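Long-range contacts in uncharacterized protein YJL217W (Saccharomyces cerevisiae, PDB 3O12), which functions in the galactose metabolic pathway through the protein GAL83 and may control the level of the enolase ENO1: residues Gly76-Ser81 and His183-Pro188; Ala82-Val87 and Trp149-Val154. All coordinates share one frame; numbering follows the deposited sequence.

Contact 1: residues Gly76-Ser81 and His183-Pro188; sequences GVETGS and HYLVGP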
ATOM      1  N   GLY A  76       7.045   6.841  -1.603  1.00 12.68           N
ATOM      2  CA  GLY A  76       7.126   6.312  -2.953  1.00 11.72           C
ATOM      3  C   GLY A  76       8.528   6.269  -3.540  1.00 11.21           C
ATOM      4  O   GLY A  76       9.232   7.281  -3.591  1.00 13.90           O
ATOM      5  N   VAL A  77       8.914   5.090  -4.011  1.00 12.35           N
ATOM      6  CA  VAL A  77      10.182   4.885  -4.688  1.00 13.25           C
ATOM      7  C   VAL A  77       9.901   4.869  -6.185  1.00 12.54           C
ATOM      8  O   VAL A  77       8.990   4.162  -6.651  1.00 11.94           O
ATOM      9  CB  VAL A  77      10.813   3.543  -4.266  1.00 13.47           C
ATOM     10  CG1 VAL A  77      12.182   3.366  -4.921  1.00 15.28           C
ATOM     11  CG2 VAL A  77      10.925   3.460  -2.734  1.00 14.31           C
ATOM     12  N   GLU A  78      10.654   5.649  -6.949  1.00 12.25           N
ATOM     13  CA  GLU A  78      10.389   5.777  -8.373  1.00 11.85           C
ATOM     14  C   GLU A  78      10.984   4.617  -9.165  1.00 15.09           C
ATOM     15  O   GLU A  78      12.127   4.192  -8.930  1.00 17.15           O
ATOM     16  CB  GLU A  78      10.894   7.130  -8.890  1.00 13.61           C
ATOM     17  CG  GLU A  78      10.459   7.438 -10.311  1.00 15.90           C
ATOM     18  CD  GLU A  78      10.897   8.802 -10.801  1.00 24.06           C
ATOM     19  OE1 GLU A  78      11.318   9.647  -9.979  1.00 21.83           O
ATOM     20  OE2 GLU A  78      10.821   9.024 -12.027  1.00 26.33           O
ATOM     21  N   THR A  79      10.188   4.102 -10.100  1.00 14.39           N
ATOM     22  CA  THR A  79      10.536   2.937 -10.905  1.00 14.86           C
ATOM     23  C   THR A  79      10.633   3.321 -12.363  1.00 17.34           C
ATOM     24  O   THR A  79      10.318   4.449 -12.736  1.00 17.68           O
ATOM     25  CB  THR A  79       9.410   1.866 -10.837  1.00 14.05           C
ATOM     26  OG1 THR A  79       8.303   2.268 -11.668  1.00 15.29           O
ATOM     27  CG2 THR A  79       8.920   1.670  -9.415  1.00 14.61           C
ATOM     28  N   GLY A  80      11.045   2.361 -13.189  1.00 14.85           N
ATOM     29  CA  GLY A  80      10.903   2.469 -14.627  1.00 17.38           C
ATOM     30  C   GLY A  80       9.528   2.000 -15.087  1.00 17.16           C
ATOM     31  O   GLY A  80       8.551   2.058 -14.333  1.00 17.21           O
ATOM     32  N   SER A  81       9.446   1.506 -16.319  1.00 17.38           N
ATOM     33  CA  SER A  81       8.140   1.242 -16.930  1.00 15.33           C
ATOM     34  C   SER A  81       7.523  -0.092 -16.546  1.00 17.28           C
ATOM     35  O   SER A  81       6.375  -0.381 -16.916  1.00 16.61           O
ATOM     36  CB  SER A  81       8.232   1.351 -18.451  1.00 19.03           C
ATOM     37  OG  SER A  81       9.137   0.400 -18.969  1.00 20.59           O
ATOM     38  N   HIS A 183       7.135   5.734 -15.763  1.00 15.18           N
ATOM     39  CA  HIS A 183       7.545   5.613 -14.369  1.00 13.89           C
ATOM     40  C   HIS A 183       6.356   5.384 -13.466  1.00 14.09           C
ATOM     41  O   HIS A 183       5.259   5.872 -13.732  1.00 14.47           O
ATOM     42  CB  HIS A 183       8.232   6.894 -13.899  1.00 15.81           C
ATOM     43  CG  HIS A 183       9.450   7.239 -14.692  1.00 15.91           C
ATOM     44  ND1 HIS A 183      10.638   6.559 -14.552  1.00 17.15           N
ATOM     45  CD2 HIS A 183       9.653   8.170 -15.651  1.00 17.88           C
ATOM     46  CE1 HIS A 183      11.531   7.069 -15.383  1.00 17.57           C
ATOM     47  NE2 HIS A 183      10.958   8.044 -16.065  1.00 19.49           N
ATOM     48  N   TYR A 184       6.600   4.662 -12.378  1.00 12.67           N
ATOM     49  CA  TYR A 184       5.634   4.550 -11.297  1.00 11.64           C
ATOM     50  C   TYR A 184       6.293   4.952  -9.992  1.00 12.09           C
ATOM     51  O   TYR A 184       7.523   5.038  -9.903  1.00 13.09           O
ATOM     52  CB  TYR A 184       5.107   3.113 -11.166  1.00 12.29           C
ATOM     53  CG  TYR A 184       4.416   2.584 -12.402  1.00 12.12           C
ATOM     54  CD1 TYR A 184       3.057   2.787 -12.597  1.00 11.88           C
ATOM     55  CD2 TYR A 184       5.126   1.879 -13.376  1.00 11.77           C
ATOM     56  CE1 TYR A 184       2.412   2.295 -13.735  1.00 12.25           C
ATOM     57  CE2 TYR A 184       4.490   1.385 -14.518  1.00 12.85           C
ATOM     58  CZ  TYR A 184       3.142   1.603 -14.688  1.00 13.56           C
ATOM     59  OH  TYR A 184       2.501   1.108 -15.804  1.00 14.68           O
ATOM     60  N   LEU A 185       5.474   5.203  -8.980  1.00 11.61           N
ATOM     61  CA  LEU A 185       5.955   5.305  -7.606  1.00 11.00           C
ATOM     62  C   LEU A 185       5.392   4.124  -6.844  1.00 11.38           C
ATOM     63  O   LEU A 185       4.216   3.813  -6.971  1.00 11.50           O
ATOM     64  CB  LEU A 185       5.491   6.617  -6.967  1.00 12.22           C
ATOM     65  CG  LEU A 185       6.063   7.866  -7.635  1.00 12.76           C
ATOM     66  CD1 LEU A 185       5.284   9.105  -7.249  1.00 14.67           C
ATOM     67  CD2 LEU A 185       7.529   8.006  -7.251  1.00 15.48           C
ATOM     68  N   VAL A 186       6.214   3.447  -6.063  1.00 10.18           N
ATOM     69  CA  VAL A 186       5.736   2.307  -5.293  1.00  9.68           C
ATOM     70  C   VAL A 186       6.386   2.306  -3.919  1.00 12.17           C
ATOM     71  O   VAL A 186       7.556   2.671  -3.766  1.00 11.27           O
ATOM     72  CB  VAL A 186       5.970   0.957  -6.053  1.00 12.68           C
ATOM     73  CG1 VAL A 186       7.453   0.707  -6.329  1.00 12.99           C
ATOM     74  CG2 VAL A 186       5.345  -0.224  -5.296  1.00 12.06           C
ATOM     75  N   GLY A 187       5.639   1.910  -2.902  1.00 10.71           N
ATOM     76  CA  GLY A 187       6.195   1.920  -1.565  1.00 11.21           C
ATOM     77  C   GLY A 187       5.160   1.874  -0.456  1.00  9.88           C
ATOM     78  O   GLY A 187       3.950   1.806  -0.709  1.00 10.93           O
ATOM     79  N   PRO A 188       5.621   1.884   0.793  1.00  9.33           N
ATOM     80  CA  PRO A 188       4.775   1.861   1.987  1.00 12.61           C
ATOM     81  C   PRO A 188       3.630   2.870   1.959  1.00 12.01           C
ATOM     82  O   PRO A 188       3.785   4.016   1.540  1.00 11.81           O
ATOM     83  CB  PRO A 188       5.768   2.214   3.105  1.00 13.18           C
ATOM     84  CG  PRO A 188       7.025   1.620   2.614  1.00 12.88           C
ATOM     85  CD  PRO A 188       7.047   1.982   1.151  1.00  9.42           C
TER
HETATM   86  O   HOH W   1       4.360   0.676 -18.628  1.00 19.24           O

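Contact 2: residues Ala82-Val87 and Trp149-Val154; sequences AFTAQV and WLRVTV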
ATOM      1  N   ALA A  82       8.282  -0.903 -15.825  1.00 15.03           N
ATOM      2  CA  ALA A  82       7.810  -2.184 -15.311  1.00 16.01           C
ATOM      3  C   ALA A  82       8.623  -2.518 -14.074  1.00 14.47           C
ATOM      4  O   ALA A  82       9.809  -2.173 -13.989  1.00 15.63           O
ATOM      5  CB  ALA A  82       7.987  -3.262 -16.350  1.00 17.76           C
ATOM      6  N   PHE A  83       8.007  -3.188 -13.108  1.00 12.93           N
ATOM      7  CA  PHE A  83       8.710  -3.500 -11.872  1.00 12.76           C
ATOM      8  C   PHE A  83       8.022  -4.596 -11.077  1.00 12.35           C
ATOM      9  O   PHE A  83       6.845  -4.871 -11.287  1.00 12.58           O
ATOM     10  CB  PHE A  83       8.808  -2.244 -10.986  1.00 13.06           C
ATOM     11  CG  PHE A  83       7.488  -1.814 -10.402  1.00 12.31           C
ATOM     12  CD1 PHE A  83       7.044  -2.326  -9.195  1.00 13.77           C
ATOM     13  CD2 PHE A  83       6.677  -0.917 -11.083  1.00 15.01           C
ATOM     14  CE1 PHE A  83       5.817  -1.948  -8.673  1.00 15.30           C
ATOM     15  CE2 PHE A  83       5.455  -0.523 -10.569  1.00 13.80           C
ATOM     16  CZ  PHE A  83       5.013  -1.039  -9.372  1.00 15.01           C
ATOM     17  N   THR A  84       8.776  -5.201 -10.159  1.00 11.34           N
ATOM     18  CA  THR A  84       8.232  -5.990  -9.063  1.00 12.18           C
ATOM     19  C   THR A  84       8.776  -5.410  -7.758  1.00 12.41           C
ATOM     20  O   THR A  84       9.986  -5.162  -7.628  1.00 13.52           O
ATOM     21  CB  THR A  84       8.616  -7.473  -9.174  1.00 14.79           C
ATOM     22  OG1 THR A  84       7.994  -8.036 -10.336  1.00 18.46           O
ATOM     23  CG2 THR A  84       8.154  -8.236  -7.948  1.00 14.95           C
ATOM     24  N   ALA A  85       7.885  -5.164  -6.808  1.00 12.23           N
ATOM     25  CA  ALA A  85       8.236  -4.603  -5.514  1.00 12.18           C
ATOM     26  C   ALA A  85       7.720  -5.510  -4.418  1.00 11.69           C
ATOM     27  O   ALA A  85       6.664  -6.147  -4.563  1.00 13.22           O
ATOM     28  CB  ALA A  85       7.641  -3.195  -5.363  1.00 14.19           C
ATOM     29  N   GLN A  86       8.442  -5.570  -3.309  1.00 12.18           N
ATOM     30  CA  GLN A  86       8.030  -6.406  -2.192  1.00 12.36           C
ATOM     31  C   GLN A  86       8.368  -5.693  -0.884  1.00 10.19           C
ATOM     32  O   GLN A  86       9.366  -4.962  -0.811  1.00 11.88           O
ATOM     33  CB  GLN A  86       8.758  -7.742  -2.308  1.00 18.45           C
ATOM     34  CG  GLN A  86       8.474  -8.780  -1.263  1.00 20.83           C
ATOM     35  CD  GLN A  86       9.151 -10.090  -1.625  1.00 19.45           C
ATOM     36  OE1 GLN A  86       8.953 -10.622  -2.720  1.00 19.80           O
ATOM     37  NE2 GLN A  86       9.968 -10.607  -0.714  1.00 22.08           N
ATOM     38  N   VAL A  87       7.555  -5.892   0.151  1.00 11.90           N
ATOM     39  CA  VAL A  87       7.779  -5.247   1.445  1.00 11.28           C
ATOM     40  C   VAL A  87       7.120  -6.040   2.563  1.00 13.16           C
ATOM     41  O   VAL A  87       6.112  -6.725   2.344  1.00 12.45           O
ATOM     42  CB  VAL A  87       7.266  -3.773   1.433  1.00 12.10           C
ATOM     43  CG1 VAL A  87       5.727  -3.715   1.416  1.00 14.27           C
ATOM     44  CG2 VAL A  87       7.852  -2.952   2.580  1.00 14.12           C
ATOM     45  N   TRP A 149       3.662  -9.917   4.221  1.00 12.20           N
ATOM     46  CA  TRP A 149       4.397  -9.364   3.091  1.00 12.84           C
ATOM     47  C   TRP A 149       3.452  -9.131   1.925  1.00 11.40           C
ATOM     48  O   TRP A 149       2.456  -9.852   1.742  1.00 12.73           O
ATOM     49  CB  TRP A 149       5.500 -10.318   2.611  1.00 12.44           C
ATOM     50  CG  TRP A 149       6.688 -10.475   3.533  1.00 15.13           C
ATOM     51  CD1 TRP A 149       7.901  -9.863   3.410  1.00 17.27           C
ATOM     52  CD2 TRP A 149       6.775 -11.318   4.689  1.00 14.64           C
ATOM     53  NE1 TRP A 149       8.737 -10.267   4.424  1.00 16.92           N
ATOM     54  CE2 TRP A 149       8.070 -11.157   5.225  1.00 16.02           C
ATOM     55  CE3 TRP A 149       5.881 -12.183   5.326  1.00 16.12           C
ATOM     56  CZ2 TRP A 149       8.497 -11.842   6.371  1.00 17.93           C
ATOM     57  CZ3 TRP A 149       6.304 -12.862   6.470  1.00 20.23           C
ATOM     58  CH2 TRP A 149       7.602 -12.683   6.977  1.00 18.17           C
ATOM     59  N   LEU A 150       3.773  -8.125   1.124  1.00 11.66           N
ATOM     60  CA  LEU A 150       3.097  -7.881  -0.147  1.00 12.30           C
ATOM     61  C   LEU A 150       4.095  -7.884  -1.272  1.00 10.94           C
ATOM     62  O   LEU A 150       5.227  -7.429  -1.108  1.00 11.75           O
ATOM     63  CB  LEU A 150       2.388  -6.527  -0.149  1.00 14.02           C
ATOM     64  CG  LEU A 150       1.192  -6.451   0.790  1.00 15.09           C
ATOM     65  CD1 LEU A 150       0.803  -5.004   1.062  1.00 19.42           C
ATOM     66  CD2 LEU A 150      -0.005  -7.257   0.240  1.00 15.73           C
ATOM     67  N   ARG A 151       3.672  -8.367  -2.429  1.00 11.38           N
ATOM     68  CA  ARG A 151       4.469  -8.317  -3.639  1.00 12.54           C
ATOM     69  C   ARG A 151       3.573  -7.798  -4.740  1.00 10.87           C
ATOM     70  O   ARG A 151       2.470  -8.306  -4.965  1.00 13.96           O
ATOM     71  CB  ARG A 151       5.020  -9.699  -4.001  1.00 13.93           C
ATOM     72  CG  ARG A 151       5.786  -9.735  -5.316  1.00 15.70           C
ATOM     73  CD  ARG A 151       6.223 -11.148  -5.652  1.00 17.09           C
ATOM     74  NE  ARG A 151       7.271 -11.606  -4.750  1.00 17.84           N
ATOM     75  CZ  ARG A 151       7.745 -12.848  -4.717  1.00 20.60           C
ATOM     76  NH1 ARG A 151       7.250 -13.771  -5.531  1.00 26.84           N
ATOM     77  NH2 ARG A 151       8.718 -13.162  -3.874  1.00 20.95           N
ATOM     78  N   VAL A 152       4.029  -6.772  -5.432  1.00 10.81           N
ATOM     79  CA  VAL A 152       3.262  -6.178  -6.517  0.55 11.23           C
ATOM     80  C   VAL A 152       4.102  -6.099  -7.778  1.00 12.38           C
ATOM     81  O   VAL A 152       5.270  -5.678  -7.728  1.00 12.52           O
ATOM     82  CB  VAL A 152       2.777  -4.778  -6.143  0.55 11.10           C
ATOM     83  CG1 VAL A 152       1.998  -4.159  -7.299  0.55 16.23           C
ATOM     84  CG2 VAL A 152       1.916  -4.842  -4.888  0.55 16.15           C
ATOM     85  N   THR A 153       3.524  -6.503  -8.903  1.00 12.30           N
ATOM     86  CA  THR A 153       4.185  -6.447 -10.196  1.00 12.19           C
ATOM     87  C   THR A 153       3.332  -5.639 -11.158  1.00 12.66           C
ATOM     88  O   THR A 153       2.124  -5.874 -11.268  1.00 12.68           O
ATOM     89  CB  THR A 153       4.397  -7.852 -10.765  1.00 17.08           C
ATOM     90  OG1 THR A 153       5.203  -8.608  -9.852  1.00 17.96           O
ATOM     91  CG2 THR A 153       5.085  -7.792 -12.116  1.00 15.97           C
ATOM     92  N   VAL A 154       3.941  -4.678 -11.837  1.00 11.35           N
ATOM     93  CA  VAL A 154       3.274  -3.952 -12.910  1.00 12.22           C
ATOM     94  C   VAL A 154       4.111  -4.080 -14.165  1.00 12.33           C
ATOM     95  O   VAL A 154       5.304  -3.758 -14.162  1.00 13.77           O
ATOM     96  CB  VAL A 154       3.098  -2.455 -12.587  1.00 14.24           C
ATOM     97  CG1 VAL A 154       2.544  -1.725 -13.808  1.00 14.50           C
ATOM     98  CG2 VAL A 154       2.174  -2.270 -11.392  1.00 14.97           C
TER

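Contact 1: residues Gly76-Ser81 and His183-Pro188
His-183 and Tyr-184 are tied to Thr-79 by three hydrogen bonds just beyond an antiparallel pair of strands, 76-78 and 185-188, in one sheet of a beta sandwich. His-183 ND1 donates to Thr-79 O at 2.8 Å; the acceptor lies only 4° from the imidazole plane, and the nitrogen sits in the carbonyl plane, which fixes the ring's rotation. Thr-79 N answers with a bond to Tyr-184 O. The Thr-79 hydroxyl does double duty: placed between its own backbone N and carbonyl carbon (chi1 76°), OG1 accepts from Tyr-184 N at 3.0 Å and donates to Gly-80 O on a lone pair. Val-77 and Val-186 form a hydrogen-bonded pair, with Val-77 N 2.8 Å from Val-186 O and a return bond from Val-186 N to Val-77 O. Glu-78 and Leu-185 are the adjoining non-hydrogen-bonded pair, with Leu-185 CD2 against Glu-78 CB. On the other face Val-77 and Val-186 point into the protein, where Val-77 meets Trp-205 and Leu-207, and Val-186 meets Phe-83. Thr-79 CG2 packs against Val-186 CG1 at 3.6 Å. Glu-78 OE2 lies 3.4 Å above the His-183 ring plane, offset toward the rim, with the carboxylate turned 87° from that plane.

Contact 2: residues Ala82-Val87 and Trp149-Val154
Gln-86 and Arg-151, a non-hydrogen-bonded pair of neighbouring antiparallel strands, meet side-on through their polar ends. Arg-151 NE and NH2 both donate hydrogen bonds of 2.8 Å to Gln-86 OE1, which stays in the guanidinium plane while both nitrogens approach from the same face of the amide. The two planes are 24° apart. Gln-86 runs out extended, whereas Arg-151 bends at its third torsion (chi3 -70°), turning the NE edge back toward the amide oxygen; Trp-170 adds a cation-pi partner to this arginine. On the same face the hydroxyls of Thr-84 and Thr-153 are hydrogen-bonded to each other, OG1 to OG1 at 2.9 Å, and Thr-84 CG2 lies 3.8 Å from Arg-151 CG, linking the two polar pairs.

The opposite face is apolar. Phe-83 has its CG between backbone N and carbonyl carbon (chi1 70°), a setting that leans the ring across toward the partner strand; CE2 comes within 3.7 Å of Val-154 CB, and CZ touches CG2 of the same valine. Ala-85, Val-87, Leu-150 and Val-152 share this face, with Val-152 and Leu-150 meeting Ile-102 of the facing sheet. Three hydrogen-bonded pairs, Phe-83/Val-154, Ala-85/Val-152 and Val-87/Leu-150, contribute six backbone bonds; Ala-85 N to Val-152 O measures 2.8 Å. Regular antiparallel pairing, with one polar face and one buried apolar face, is characteristic of a beta sandwich layer.

Contacts 1 and 2 lie in the two facing sheets of the sandwich, their centres about 10 Å apart. Contact 1 joins strands 68-78 and 185-191 of one antiparallel sheet, and contact 2 joins strands 83-91 and 148-155 of the other. Along the chain the order is 76-81, 82-87, 149-154, 183-188, so both segments of contact 2 fall between those of contact 1, and the turn after strand 68-78 carries the chain from one sheet to the other. The two contacts touch: Tyr-184 CB, just before strand 185-191, is 3.7 Å from Phe-83 CE2, and Val-186 CG2 on the inner face is 3.8 Å from Ala-85 CB. Together they show two layers of the DUF1349 region packed against each other through a shared apolar interior.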